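Local structure of Lin2118 protein (Listeria innocua, 3OOU) at residues L54-L66 against K79-F92. The protein is of unknown function, but its C-terminal AraC-type helix-turn-helix part, present here, probably binds specific DNA sequences in a transcription regulator that also carries a response-regulator receiver domain. Residues are numbered along the deposited sequence; the frame is centred on the assembly and turned at random.
Sequences LNRYRVNYAKEEL and KSGYTDMAYFYRQF
Glu65 OE1 and Lys79 NZ are joined by a water that donates to the carboxylate oxygen at 2.6 Å and accepts from the ammonium at 3.0 Å; the direct salt bridge between OE1 and NZ is long at 3.9 Å. Inward from it, Ser80 OG lies at the edge of the Tyr61 ring, in its plane, 3.4 Å from Ala62 CB, and is hydrogen-bonded to Ile76 O. Gly81, with positive phi, closes helix 73-79 in a Schellman motif; its carbonyl O sits above one face of the Arg58 guanidinium, offset toward the rim and not hydrogen-bonded, Leu54 CD2 covers the opposite face, and Arg58 NE is hydrogen-bonded to Phe18 O. The Asn55 amide group lies near the Tyr82 and Tyr87 hydroxyls and stacks on the Gln91 amide, planes 23° apart. Phe92, its CG anti to the backbone N (chi1 -165°), inserts as a knob among Val59, Ala62, Lys63 and Leu66; Leu66 CD1 approaches Phe92 CZ to 3.7 Å. Segment 85-92, N-capped by Asp84 through Tyr87 N, crosses segment 54-66 at -89°. This joins the long helix 50-68 to the second helix-turn-helix of an AraC-type domain, where helix 85-96 is probably the recognition helix. Phe92 packing thus joins helices flanked by a polar cluster round Asn55 and a water-mediated charge pair.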
loop_
_atom_site.group_PDB
_atom_site.type_symbol
_atom_site.label_atom_id
_atom_site.label_comp_id
_atom_site.label_asym_id
_atom_site.label_seq_id
_atom_site.Cartn_x
_atom_site.Cartn_y
_atom_site.Cartn_z
ATOM N N LEU A 54 -1.097 4.232 -1.529
ATOM C CA LEU A 54 -1.177 2.790 -1.372
ATOM C C LEU A 54 -0.002 2.229 -0.565
ATOM O O LEU A 54 -0.205 1.379 0.311
ATOM C CB LEU A 54 -1.307 2.097 -2.733
ATOM C CG LEU A 54 -1.466 0.576 -2.700
ATOM C CD1 LEU A 54 -2.701 0.130 -1.902
ATOM C CD2 LEU A 54 -1.522 0.038 -4.121
ATOM N N ASN A 55 1.206 2.719 -0.837
ATOM C CA ASN A 55 2.378 2.306 -0.062
ATOM C C ASN A 55 2.249 2.644 1.426
ATOM O O ASN A 55 2.546 1.798 2.268
ATOM C CB ASN A 55 3.672 2.886 -0.656
ATOM C CG ASN A 55 4.187 2.081 -1.843
ATOM O OD1 ASN A 55 4.414 2.623 -2.934
ATOM N ND2 ASN A 55 4.380 0.788 -1.637
ATOM N N ARG A 56 1.807 3.858 1.760
ATOM C CA ARG A 56 1.630 4.202 3.169
ATOM C C ARG A 56 0.610 3.264 3.824
ATOM O O ARG A 56 0.829 2.790 4.947
ATOM C CB ARG A 56 1.238 5.672 3.355
ATOM C CG ARG A 56 1.410 6.156 4.800
ATOM C CD ARG A 56 0.961 7.598 4.982
ATOM N NE ARG A 56 -0.253 7.860 4.224
ATOM C CZ ARG A 56 -0.290 8.551 3.093
ATOM N NH1 ARG A 56 0.820 9.080 2.596
ATOM N NH2 ARG A 56 -1.441 8.718 2.462
ATOM N N TYR A 57 -0.485 2.986 3.115
ATOM C CA TYR A 57 -1.545 2.122 3.624
ATOM C C TYR A 57 -1.001 0.712 3.911
ATOM O O TYR A 57 -1.221 0.148 4.984
ATOM C CB TYR A 57 -2.721 2.074 2.630
ATOM C CG TYR A 57 -3.978 1.468 3.211
ATOM C CD1 TYR A 57 -4.952 2.271 3.801
ATOM C CD2 TYR A 57 -4.186 0.087 3.185
ATOM C CE1 TYR A 57 -6.103 1.714 4.349
ATOM C CE2 TYR A 57 -5.335 -0.478 3.732
ATOM C CZ TYR A 57 -6.291 0.341 4.307
ATOM O OH TYR A 57 -7.432 -0.213 4.862
ATOM N N ARG A 58 -0.256 0.172 2.952
ATOM C CA ARG A 58 0.322 -1.159 3.074
ATOM C C ARG A 58 1.387 -1.237 4.155
ATOM O O ARG A 58 1.440 -2.211 4.913
ATOM C CB ARG A 58 0.905 -1.582 1.732
ATOM C CG ARG A 58 -0.169 -1.910 0.708
ATOM C CD ARG A 58 0.431 -2.174 -0.657
ATOM N NE ARG A 58 -0.520 -2.904 -1.493
ATOM C CZ ARG A 58 -0.351 -3.155 -2.788
ATOM N NH1 ARG A 58 0.730 -2.706 -3.422
ATOM N NH2 ARG A 58 -1.267 -3.857 -3.453
ATOM N N VAL A 59 2.230 -0.208 4.236
ATOM C CA VAL A 59 3.282 -0.178 5.252
ATOM C C VAL A 59 2.672 -0.087 6.652
ATOM O O VAL A 59 3.175 -0.710 7.587
ATOM C CB VAL A 59 4.316 0.946 4.981
ATOM C CG1 VAL A 59 5.225 1.163 6.185
ATOM C CG2 VAL A 59 5.150 0.602 3.752
ATOM N N ASN A 60 1.573 0.653 6.791
ATOM C CA ASN A 60 0.904 0.726 8.093
ATOM C C ASN A 60 0.401 -0.630 8.565
ATOM O O ASN A 60 0.474 -0.934 9.748
ATOM C CB ASN A 60 -0.203 1.778 8.106
ATOM C CG ASN A 60 0.345 3.184 8.267
ATOM O OD1 ASN A 60 1.481 3.373 8.712
ATOM N ND2 ASN A 60 -0.450 4.173 7.896
ATOM N N TYR A 61 -0.079 -1.451 7.637
ATOM C CA TYR A 61 -0.434 -2.819 7.976
ATOM C C TYR A 61 0.802 -3.631 8.369
ATOM O O TYR A 61 0.811 -4.296 9.408
ATOM C CB TYR A 61 -1.156 -3.504 6.813
ATOM C CG TYR A 61 -1.651 -4.875 7.197
ATOM C CD1 TYR A 61 -2.829 -5.004 7.922
ATOM C CD2 TYR A 61 -0.943 -6.029 6.865
ATOM C CE1 TYR A 61 -3.310 -6.223 8.301
ATOM C CE2 TYR A 61 -1.429 -7.291 7.252
ATOM C CZ TYR A 61 -2.625 -7.360 7.972
ATOM O OH TYR A 61 -3.181 -8.546 8.391
ATOM N N ALA A 62 1.840 -3.565 7.534
ATOM C CA ALA A 62 3.058 -4.350 7.734
ATOM C C ALA A 62 3.680 -4.080 9.091
ATOM O O ALA A 62 4.118 -5.011 9.769
ATOM C CB ALA A 62 4.067 -4.065 6.623
ATOM N N LYS A 63 3.712 -2.812 9.486
ATOM C CA LYS A 63 4.375 -2.434 10.729
ATOM C C LYS A 63 3.652 -2.984 11.960
ATOM O O LYS A 63 4.294 -3.303 12.960
ATOM C CB LYS A 63 4.617 -0.923 10.806
ATOM C CG LYS A 63 3.435 -0.066 11.188
ATOM C CD LYS A 63 3.787 1.401 11.002
ATOM C CE LYS A 63 2.753 2.322 11.613
ATOM N NZ LYS A 63 3.051 3.744 11.251
ATOM N N GLU A 64 2.328 -3.122 11.876
ATOM C CA GLU A 64 1.598 -3.726 12.976
ATOM C C GLU A 64 1.768 -5.245 12.958
ATOM O O GLU A 64 1.952 -5.853 14.010
ATOM C CB GLU A 64 0.125 -3.316 12.954
ATOM C CG GLU A 64 -0.668 -3.817 14.148
ATOM C CD GLU A 64 -0.234 -3.215 15.467
ATOM O OE1 GLU A 64 0.603 -2.289 15.473
ATOM O OE2 GLU A 64 -0.750 -3.669 16.507
ATOM N N GLU A 65 1.744 -5.849 11.769
ATOM C CA GLU A 65 1.898 -7.293 11.649
ATOM C C GLU A 65 3.268 -7.758 12.174
ATOM O O GLU A 65 3.384 -8.835 12.768
ATOM C CB GLU A 65 1.654 -7.721 10.193
ATOM C CG GLU A 65 1.615 -9.230 9.946
ATOM C CD GLU A 65 0.347 -9.915 10.418
ATOM O OE1 GLU A 65 0.355 -11.159 10.455
ATOM O OE2 GLU A 65 -0.661 -9.242 10.734
ATOM N N LEU A 66 4.285 -6.918 11.993
ATOM C CA LEU A 66 5.648 -7.207 12.459
ATOM C C LEU A 66 5.751 -7.245 13.975
ATOM O O LEU A 66 6.659 -7.869 14.534
ATOM C CB LEU A 66 6.629 -6.164 11.928
ATOM C CG LEU A 66 7.064 -6.337 10.476
ATOM C CD1 LEU A 66 7.713 -5.059 10.001
ATOM C CD2 LEU A 66 8.017 -7.527 10.337
ATOM N N LYS A 79 1.738 -10.566 2.725
ATOM C CA LYS A 79 0.409 -10.319 3.288
ATOM C C LYS A 79 0.019 -8.848 3.202
ATOM O O LYS A 79 -1.161 -8.512 3.265
ATOM C CB LYS A 79 0.354 -10.773 4.741
ATOM C CG LYS A 79 0.439 -12.270 4.922
ATOM C CD LYS A 79 0.454 -12.575 6.394
ATOM C CE LYS A 79 0.232 -14.035 6.664
ATOM N NZ LYS A 79 -0.307 -14.201 8.038
ATOM N N SER A 80 1.019 -7.981 3.054
ATOM C CA SER A 80 0.805 -6.537 3.011
ATOM C C SER A 80 0.653 -6.021 1.579
ATOM O O SER A 80 0.412 -4.835 1.368
ATOM C CB SER A 80 1.956 -5.812 3.712
ATOM O OG SER A 80 2.131 -6.319 5.028
ATOM N N GLY A 81 0.793 -6.916 0.604
ATOM C CA GLY A 81 0.640 -6.553 -0.799
ATOM C C GLY A 81 1.916 -6.336 -1.592
ATOM O O GLY A 81 1.875 -5.734 -2.669
ATOM N N TYR A 82 3.047 -6.824 -1.077
ATOM C CA TYR A 82 4.336 -6.700 -1.777
ATOM C C TYR A 82 4.848 -8.031 -2.285
ATOM O O TYR A 82 4.888 -9.015 -1.540
ATOM C CB TYR A 82 5.404 -6.096 -0.867
ATOM C CG TYR A 82 5.125 -4.668 -0.499
ATOM C CD1 TYR A 82 5.576 -3.615 -1.302
ATOM C CD2 TYR A 82 4.377 -4.368 0.629
ATOM C CE1 TYR A 82 5.293 -2.288 -0.965
ATOM C CE2 TYR A 82 4.097 -3.065 0.977
ATOM C CZ TYR A 82 4.547 -2.027 0.184
ATOM O OH TYR A 82 4.245 -0.741 0.560
ATOM N N THR A 83 5.270 -8.041 -3.545
ATOM C CA THR A 83 5.935 -9.205 -4.125
ATOM C C THR A 83 7.398 -8.905 -4.450
ATOM O O THR A 83 8.194 -9.824 -4.665
ATOM C CB THR A 83 5.216 -9.694 -5.395
ATOM O OG1 THR A 83 5.192 -8.645 -6.366
ATOM C CG2 THR A 83 3.787 -10.125 -5.074
ATOM N N ASP A 84 7.735 -7.618 -4.512
ATOM C CA ASP A 84 9.095 -7.156 -4.801
ATOM C C ASP A 84 9.718 -6.726 -3.475
ATOM O O ASP A 84 9.363 -5.684 -2.917
ATOM C CB ASP A 84 9.028 -5.998 -5.812
ATOM C CG ASP A 84 10.393 -5.372 -6.127
ATOM O OD1 ASP A 84 11.363 -5.528 -5.353
ATOM O OD2 ASP A 84 10.473 -4.678 -7.167
HETATM N N MSE A 85 10.635 -7.545 -2.966
HETATM C CA MSE A 85 11.187 -7.342 -1.631
HETATM C C MSE A 85 12.119 -6.129 -1.509
HETATM O O MSE A 85 12.151 -5.478 -0.464
HETATM C CB MSE A 85 11.852 -8.622 -1.124
HETATM C CG MSE A 85 10.849 -9.735 -0.829
HETATM SE SE MSE A 85 9.425 -9.157 0.373
HETATM C CE MSE A 85 10.519 -8.685 1.906
ATOM N N ALA A 86 12.865 -5.828 -2.570
ATOM C CA ALA A 86 13.689 -4.620 -2.593
ATOM C C ALA A 86 12.790 -3.387 -2.507
ATOM O O ALA A 86 13.087 -2.439 -1.773
ATOM C CB ALA A 86 14.557 -4.577 -3.849
ATOM N N TYR A 87 11.680 -3.423 -3.243
ATOM C CA TYR A 87 10.701 -2.339 -3.235
ATOM C C TYR A 87 10.039 -2.202 -1.863
ATOM O O TYR A 87 9.949 -1.095 -1.333
ATOM C CB TYR A 87 9.667 -2.567 -4.338
ATOM C CG TYR A 87 8.652 -1.467 -4.530
ATOM C CD1 TYR A 87 9.043 -0.178 -4.911
ATOM C CD2 TYR A 87 7.289 -1.724 -4.370
ATOM C CE1 TYR A 87 8.097 0.828 -5.112
ATOM C CE2 TYR A 87 6.338 -0.727 -4.567
ATOM C CZ TYR A 87 6.751 0.545 -4.934
ATOM O OH TYR A 87 5.810 1.528 -5.141
ATOM N N PHE A 88 9.602 -3.321 -1.279
ATOM C CA PHE A 88 9.064 -3.301 0.084
ATOM C C PHE A 88 10.046 -2.647 1.055
ATOM O O PHE A 88 9.671 -1.782 1.851
ATOM C CB PHE A 88 8.714 -4.710 0.573
ATOM C CG PHE A 88 8.366 -4.771 2.039
ATOM C CD1 PHE A 88 7.204 -4.166 2.515
ATOM C CD2 PHE A 88 9.201 -5.422 2.945
ATOM C CE1 PHE A 88 6.873 -4.214 3.868
ATOM C CE2 PHE A 88 8.878 -5.480 4.310
ATOM C CZ PHE A 88 7.711 -4.872 4.769
ATOM N N TYR A 89 11.304 -3.069 0.975
ATOM C CA TYR A 89 12.357 -2.545 1.833
ATOM C C TYR A 89 12.456 -1.017 1.734
ATOM O O TYR A 89 12.482 -0.327 2.757
ATOM C CB TYR A 89 13.683 -3.211 1.473
ATOM C CG TYR A 89 14.783 -3.008 2.479
ATOM C CD1 TYR A 89 14.800 -3.722 3.682
ATOM C CD2 TYR A 89 15.826 -2.125 2.219
ATOM C CE1 TYR A 89 15.818 -3.538 4.609
ATOM C CE2 TYR A 89 16.850 -1.936 3.137
ATOM C CZ TYR A 89 16.838 -2.641 4.328
ATOM O OH TYR A 89 17.863 -2.453 5.224
ATOM N N ARG A 90 12.477 -0.502 0.506
ATOM C CA ARG A 90 12.533 0.947 0.267
ATOM C C ARG A 90 11.302 1.654 0.823
ATOM O O ARG A 90 11.405 2.680 1.506
ATOM C CB ARG A 90 12.648 1.253 -1.229
ATOM C CG ARG A 90 14.019 1.034 -1.830
ATOM C CD ARG A 90 14.126 1.635 -3.232
ATOM N NE ARG A 90 13.222 1.010 -4.201
ATOM C CZ ARG A 90 13.478 -0.116 -4.868
ATOM N NH1 ARG A 90 14.617 -0.774 -4.679
ATOM N NH2 ARG A 90 12.588 -0.587 -5.728
ATOM N N GLN A 91 10.134 1.087 0.538
ATOM C CA GLN A 91 8.873 1.707 0.922
ATOM C C GLN A 91 8.629 1.726 2.427
ATOM O O GLN A 91 8.112 2.710 2.961
ATOM C CB GLN A 91 7.712 1.041 0.178
ATOM C CG GLN A 91 7.692 1.350 -1.320
ATOM C CD GLN A 91 7.617 2.839 -1.613
ATOM O OE1 GLN A 91 6.903 3.583 -0.939
ATOM N NE2 GLN A 91 8.363 3.280 -2.619
ATOM N N PHE A 92 9.009 0.649 3.109
ATOM C CA PHE A 92 8.880 0.587 4.562
ATOM C C PHE A 92 9.762 1.659 5.207
ATOM O O PHE A 92 9.317 2.374 6.108
ATOM C CB PHE A 92 9.244 -0.803 5.099
ATOM C CG PHE A 92 8.806 -1.037 6.518
ATOM C CD1 PHE A 92 7.607 -1.684 6.789
ATOM C CD2 PHE A 92 9.587 -0.602 7.592
ATOM C CE1 PHE A 92 7.191 -1.901 8.109
ATOM C CE2 PHE A 92 9.170 -0.809 8.906
ATOM C CZ PHE A 92 7.978 -1.466 9.164
HETATM O O HOH W 1 2.057 -12.764 9.265
#